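Local coordinates for beta-glycosidase (Bacteroides caccae, PDB 6T2R), which probably cleaves internal glycosidic linkages as a family 16 endo-beta-galactosidase, an O-glycanase that lets a gut bacterium begin the breakdown of mucin, at residues G121-I126 / D233-G238. Numbering follows the deposited sequence.
Sequences GAWPAI and DMQLGG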
ATOM      1  N   GLY A 121       8.277 -16.540  -0.359  1.00 30.73           N
ATOM      2  CA  GLY A 121       6.840 -16.502  -0.029  1.00 32.49           C
ATOM      3  C   GLY A 121       6.391 -15.199   0.585  1.00 30.04           C
ATOM      4  O   GLY A 121       5.185 -15.022   0.763  1.00 30.37           O
ATOM      5  N   ALA A 122       7.309 -14.278   0.854  1.00 32.47           N
ATOM      6  CA  ALA A 122       6.933 -12.934   1.350  1.00 32.87           C
ATOM      7  C   ALA A 122       6.575 -12.002   0.165  1.00 32.99           C
ATOM      8  O   ALA A 122       7.237 -12.057  -0.912  1.00 34.82           O
ATOM      9  CB  ALA A 122       8.036 -12.389   2.223  1.00 30.49           C
ATOM     10  N   TRP A 123       5.533 -11.188   0.363  1.00 30.68           N
ATOM     11  CA  TRP A 123       5.076 -10.138  -0.583  1.00 29.11           C
ATOM     12  C   TRP A 123       4.418  -9.024   0.215  1.00 27.55           C
ATOM     13  O   TRP A 123       3.210  -8.789   0.131  1.00 29.00           O
ATOM     14  CB  TRP A 123       4.171 -10.722  -1.671  1.00 27.86           C
ATOM     15  CG  TRP A 123       2.969 -11.486  -1.218  1.00 29.48           C
ATOM     16  CD1 TRP A 123       2.916 -12.480  -0.285  1.00 32.51           C
ATOM     17  CD2 TRP A 123       1.644 -11.386  -1.770  1.00 27.76           C
ATOM     18  NE1 TRP A 123       1.645 -12.979  -0.201  1.00 33.60           N
ATOM     19  CE2 TRP A 123       0.838 -12.322  -1.097  1.00 29.54           C
ATOM     20  CE3 TRP A 123       1.053 -10.571  -2.731  1.00 29.67           C
ATOM     21  CZ2 TRP A 123      -0.526 -12.464  -1.347  1.00 27.00           C
ATOM     22  CZ3 TRP A 123      -0.301 -10.713  -2.985  1.00 28.38           C
ATOM     23  CH2 TRP A 123      -1.072 -11.652  -2.301  1.00 27.26           C
ATOM     24  N   PRO A 124       5.229  -8.281   1.001  1.00 25.88           N
ATOM     25  CA  PRO A 124       4.753  -7.067   1.670  1.00 25.86           C
ATOM     26  C   PRO A 124       4.219  -6.049   0.649  1.00 23.72           C
ATOM     27  O   PRO A 124       4.767  -5.976  -0.416  1.00 20.45           O
ATOM     28  CB  PRO A 124       6.007  -6.506   2.335  1.00 25.86           C
ATOM     29  CG  PRO A 124       7.118  -7.057   1.445  1.00 24.93           C
ATOM     30  CD  PRO A 124       6.679  -8.470   1.166  1.00 24.12           C
ATOM     31  N   ALA A 125       3.146  -5.348   0.998  1.00 20.59           N
ATOM     32  CA  ALA A 125       2.441  -4.421   0.096  1.00 22.25           C
ATOM     33  C   ALA A 125       2.178  -3.088   0.784  1.00 23.00           C
ATOM     34  O   ALA A 125       2.029  -3.039   2.028  1.00 22.49           O
ATOM     35  CB  ALA A 125       1.147  -5.038  -0.400  1.00 23.07           C
ATOM     36  N   ILE A 126       2.106  -2.031  -0.020  1.00 25.07           N
ATOM     37  CA  ILE A 126       1.622  -0.675   0.370  1.00 22.12           C
ATOM     38  C   ILE A 126       0.572  -0.305  -0.671  1.00 23.40           C
ATOM     39  O   ILE A 126       0.889  -0.315  -1.868  1.00 22.45           O
ATOM     40  CB  ILE A 126       2.790   0.330   0.393  1.00 22.86           C
ATOM     41  CG1 ILE A 126       3.889  -0.115   1.363  1.00 21.08           C
ATOM     42  CG2 ILE A 126       2.282   1.731   0.685  1.00 23.84           C
ATOM     43  CD1 ILE A 126       5.215   0.620   1.256  1.00 21.76           C
ATOM     44  N   ASP A 233       1.166  -3.699   4.923  1.00 21.80           N
ATOM     45  CA  ASP A 233       0.999  -5.009   5.588  1.00 26.11           C
ATOM     46  C   ASP A 233       1.945  -6.023   4.978  1.00 25.93           C
ATOM     47  O   ASP A 233       2.122  -6.025   3.749  1.00 27.84           O
ATOM     48  CB  ASP A 233      -0.464  -5.484   5.523  1.00 29.60           C
ATOM     49  CG  ASP A 233      -0.930  -5.816   4.111  1.00 27.61           C
ATOM     50  OD1 ASP A 233      -1.169  -4.870   3.326  1.00 26.65           O
ATOM     51  OD2 ASP A 233      -0.976  -7.016   3.795  1.00 30.13           O
ATOM     52  N   MET A 234       2.543  -6.813   5.862  1.00 27.33           N
ATOM     53  CA  MET A 234       3.293  -8.027   5.523  1.00 26.47           C
ATOM     54  C   MET A 234       2.271  -9.061   5.054  1.00 26.72           C
ATOM     55  O   MET A 234       1.097  -9.057   5.529  1.00 25.56           O
ATOM     56  CB  MET A 234       4.086  -8.540   6.731  1.00 30.41           C
ATOM     57  CG  MET A 234       4.920  -9.785   6.457  1.00 27.21           C
ATOM     58  SD  MET A 234       5.990  -9.657   5.028  1.00 30.46           S
ATOM     59  CE  MET A 234       7.198  -8.454   5.581  1.00 31.63           C
ATOM     60  N   GLN A 235       2.722  -9.889   4.126  1.00 23.54           N
ATOM     61  CA  GLN A 235       1.914 -10.904   3.440  1.00 25.46           C
ATOM     62  C   GLN A 235       2.851 -12.097   3.234  1.00 25.47           C
ATOM     63  O   GLN A 235       4.069 -11.882   2.935  1.00 25.21           O
ATOM     64  CB  GLN A 235       1.350 -10.322   2.132  1.00 23.18           C
ATOM     65  CG  GLN A 235       0.353  -9.204   2.363  1.00 24.96           C
ATOM     66  CD  GLN A 235      -0.181  -8.515   1.127  1.00 25.52           C
ATOM     67  OE1 GLN A 235       0.240  -8.745  -0.008  1.00 26.99           O
ATOM     68  NE2 GLN A 235      -1.084  -7.607   1.367  1.00 20.30           N
ATOM     69  N   LEU A 236       2.308 -13.302   3.393  1.00 28.89           N
ATOM     70  CA  LEU A 236       3.067 -14.571   3.207  1.00 33.05           C
ATOM     71  C   LEU A 236       2.224 -15.583   2.419  1.00 31.47           C
ATOM     72  O   LEU A 236       1.096 -15.897   2.874  1.00 32.56           O
ATOM     73  CB  LEU A 236       3.447 -15.132   4.585  1.00 35.55           C
ATOM     74  CG  LEU A 236       4.632 -14.460   5.277  1.00 37.49           C
ATOM     75  CD1 LEU A 236       4.798 -15.003   6.702  1.00 37.71           C
ATOM     76  CD2 LEU A 236       5.912 -14.645   4.471  1.00 36.90           C
ATOM     77  N   GLY A 237       2.739 -16.029   1.267  1.00 32.31           N
ATOM     78  CA  GLY A 237       2.123 -17.068   0.417  1.00 35.45           C
ATOM     79  C   GLY A 237       0.950 -16.582  -0.431  1.00 35.35           C
ATOM     80  O   GLY A 237       0.345 -15.516  -0.149  1.00 31.80           O
ATOM     81  N   GLY A 238       0.610 -17.397  -1.428  1.00 32.44           N
ATOM     82  CA  GLY A 238      -0.477 -17.173  -2.396  1.00 32.09           C
ATOM     83  C   GLY A 238      -0.034 -17.649  -3.766  1.00 36.67           C
ATOM     84  O   GLY A 238       1.143 -18.058  -3.922  1.00 32.72           O
TER
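The side chain of Q235 crosses over one face of the W123 indole where two antiparallel segments of the family 16 beta-sandwich, the jelly roll of these glycoside hydrolases, run past their regular strand pairing. CB of Q235 sits over the five-membered ring of W123, 3.6 Å from its centroid and close to the ring normal, a CH-pi contact. Further along, Q235 OE1 lies above the same indole, offset toward its rim, with the amide turned 67° from the ring. At the indole edge, NE1 makes a weak, bent hydrogen bond to the carbonyl oxygen of G237. CG of W123 stands between backbone N and carbonyl carbon (chi1 55°), which swings the indole beside the 235-237 backbone.

Segments 121-126 and 233-238 are tied at both ends and in the middle. A125 and D233, an antiparallel hydrogen-bonded pair, exchange A125 N to D233 O at 3.0 Å and D233 N to A125 O at 3.1 Å. Next comes W123 N to Q235 O, the donor well above the carbonyl plane, and last G237 N to G121 O, 2.7 Å and in the carbonyl plane. Away from the indole, CE of M234 reaches CB of P124 at 4.0 Å because its chain bends at chi2 and chi3, while CD2 of L236 packs on CB of A122. M253 of strand 251-263 touches both P124 and M234, and Y92 and T94 of strand 92-98 meet L236.

On the indole side, W57 touches both D233 and Q235. W127 NE1, two residues on from A125 in strand 125-130, donates to OD1 of D233. The other carboxylate oxygen, D233 OD2, lies 2.5 Å from NE2 of Q235, unusually short for an amide-carboxylate hydrogen bond, so its exact geometry is doubtful.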